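PDB 4OIF: beta-galactosidase from Geobacillus stearothermophilus, which probably hydrolyses terminal non-reducing beta-D-galactose residues from beta-D-galactosides, as a zinc-containing trimeric enzyme of glycoside hydrolase family 42. Local coordinates for residues F606-E609 / L610-L614. Residues are numbered along the deposited sequence; the frame is centred on the assembly and turned at random.
Sequences FYQE and LMEKL
Leu610 brings one methyl, CD1, up to two aromatic rings of the preceding helical turn. Its CD1 lies 3.7 Å from CE2 of Phe606 and 3.9 Å from CD1 of Tyr607, meeting both rings obliquely. With Phe606 it runs side by side, both side chains heading the same way. The Phe606 ring is swung beside its own carbonyl carbon (chi1 -178°), and from there CD2 sits over the centre of one face of the Tyr607 ring. The three side chains therefore form one continuous apolar patch.

Round the helix, Met611 turns CG beside its backbone N (chi1 -73°) and runs on extended, which carries the thioether across the side chain of Gln608 at about a right angle, with SD 3.6 Å from Gln608 OE1. That oxygen accepts a hydrogen bond from Arg452, whose side chain also touches Met611. The amide of Gln608 and the carboxylate of Glu612 stand at 77° to each other, and Gln608 NE2 stays 4.0 Å from Glu612 OE2, a loose approach. Glu609 sends its carboxylate to a salt bridge with Arg546.

Backbone bonds from residue i+4 to i set this spacing: Leu610 N to Phe606 O at 3.0 Å, and a straighter one from Glu612 N to Gln608 O at 2.9 Å. Met611 N also makes a weak second bond to Gln608 O.

Beyond the helix, Val498 touches Phe606, Tyr607 and Leu610, while the hydroxyl of the buried Tyr607 is hydrogen-bonded to His445. This is an amphipathic alpha-helix, the C-terminal part of helix 600-613, laid by its apolar side on the parallel strands 470-473, 496-500 and 589-594 in the alpha/beta trimerisation domain of a GH42 beta-galactosidase.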
loop_
_atom_site.group_PDB
_atom_site.type_symbol
_atom_site.label_atom_id
_atom_site.label_comp_id
_atom_site.label_asym_id
_atom_site.label_seq_id
_atom_site.Cartn_x
_atom_site.Cartn_y
_atom_site.Cartn_z
ATOM N N PHE A 606 3.598 -12.713 -38.161
ATOM C CA PHE A 606 5.027 -12.479 -38.336
ATOM C C PHE A 606 5.812 -13.788 -38.238
ATOM O O PHE A 606 6.604 -14.183 -39.136
ATOM C CB PHE A 606 5.509 -11.468 -37.274
ATOM C CG PHE A 606 6.959 -11.104 -37.392
ATOM C CD1 PHE A 606 7.363 -10.072 -38.224
ATOM C CD2 PHE A 606 7.923 -11.807 -36.688
ATOM C CE1 PHE A 606 8.718 -9.747 -38.347
ATOM C CE2 PHE A 606 9.264 -11.489 -36.815
ATOM C CZ PHE A 606 9.658 -10.454 -37.650
ATOM N N TYR A 607 5.573 -14.474 -37.129
ATOM C CA TYR A 607 6.293 -15.702 -36.868
ATOM C C TYR A 607 5.780 -16.840 -37.741
ATOM O O TYR A 607 6.497 -17.804 -37.967
ATOM C CB TYR A 607 6.217 -16.068 -35.387
ATOM C CG TYR A 607 7.155 -15.232 -34.545
ATOM C CD1 TYR A 607 8.522 -15.229 -34.795
ATOM C CD2 TYR A 607 6.678 -14.442 -33.513
ATOM C CE1 TYR A 607 9.388 -14.464 -34.040
ATOM C CE2 TYR A 607 7.538 -13.669 -32.751
ATOM C CZ TYR A 607 8.887 -13.690 -33.015
ATOM O OH TYR A 607 9.736 -12.931 -32.255
ATOM N N GLN A 608 4.560 -16.721 -38.252
ATOM C CA GLN A 608 4.054 -17.726 -39.171
ATOM C C GLN A 608 4.898 -17.673 -40.412
ATOM O O GLN A 608 5.349 -18.714 -40.930
ATOM C CB GLN A 608 2.591 -17.493 -39.533
ATOM C CG GLN A 608 1.980 -18.661 -40.284
ATOM C CD GLN A 608 1.992 -19.941 -39.454
ATOM O OE1 GLN A 608 1.848 -19.904 -38.227
ATOM N NE2 GLN A 608 2.174 -21.080 -40.120
ATOM N N GLU A 609 5.117 -16.443 -40.879
ATOM C CA GLU A 609 5.994 -16.246 -42.027
ATOM C C GLU A 609 7.382 -16.778 -41.756
ATOM O O GLU A 609 7.981 -17.413 -42.628
ATOM C CB GLU A 609 6.074 -14.779 -42.418
ATOM C CG GLU A 609 4.838 -14.292 -43.125
ATOM C CD GLU A 609 5.174 -13.543 -44.383
ATOM O OE1 GLU A 609 6.381 -13.432 -44.689
ATOM O OE2 GLU A 609 4.237 -13.060 -45.055
ATOM N N LEU A 610 7.906 -16.533 -40.559
ATOM C CA LEU A 610 9.230 -17.105 -40.276
ATOM C C LEU A 610 9.225 -18.651 -40.240
ATOM O O LEU A 610 10.224 -19.282 -40.578
ATOM C CB LEU A 610 9.790 -16.551 -38.966
ATOM C CG LEU A 610 10.420 -15.166 -39.141
ATOM C CD1 LEU A 610 10.936 -14.603 -37.814
ATOM C CD2 LEU A 610 11.545 -15.212 -40.180
ATOM N N MET A 611 8.102 -19.252 -39.849
ATOM C CA MET A 611 7.977 -20.710 -39.748
ATOM C C MET A 611 7.916 -21.349 -41.132
ATOM O O MET A 611 8.457 -22.430 -41.360
ATOM C CB MET A 611 6.717 -21.109 -38.966
ATOM C CG MET A 611 6.730 -20.895 -37.457
ATOM S SD MET A 611 5.032 -20.984 -36.818
ATOM C CE MET A 611 5.248 -20.431 -35.127
ATOM N N GLU A 612 7.218 -20.696 -42.052
ATOM C CA GLU A 612 7.208 -21.180 -43.418
ATOM C C GLU A 612 8.591 -20.981 -44.030
ATOM O O GLU A 612 9.152 -21.901 -44.627
ATOM C CB GLU A 612 6.124 -20.473 -44.227
ATOM C CG GLU A 612 4.720 -20.848 -43.770
ATOM C CD GLU A 612 3.641 -19.946 -44.339
ATOM O OE1 GLU A 612 3.981 -18.997 -45.078
ATOM O OE2 GLU A 612 2.451 -20.184 -44.037
ATOM N N LYS A 613 9.151 -19.788 -43.842
ATOM C CA LYS A 613 10.454 -19.447 -44.398
ATOM C C LYS A 613 11.551 -20.418 -43.962
ATOM O O LYS A 613 12.371 -20.837 -44.771
ATOM C CB LYS A 613 10.833 -18.023 -44.001
ATOM C CG LYS A 613 11.927 -17.395 -44.845
ATOM C CD LYS A 613 12.111 -15.921 -44.475
ATOM C CE LYS A 613 12.885 -15.163 -45.543
ATOM N NZ LYS A 613 14.180 -15.835 -45.852
ATOM N N LEU A 614 11.547 -20.790 -42.688
ATOM C CA LEU A 614 12.608 -21.617 -42.134
ATOM C C LEU A 614 12.219 -23.079 -41.979
ATOM O O LEU A 614 12.993 -23.872 -41.428
ATOM C CB LEU A 614 13.036 -21.077 -40.774
ATOM C CG LEU A 614 13.549 -19.654 -40.798
ATOM C CD1 LEU A 614 13.987 -19.267 -39.402
ATOM C CD2 LEU A 614 14.695 -19.579 -41.784
#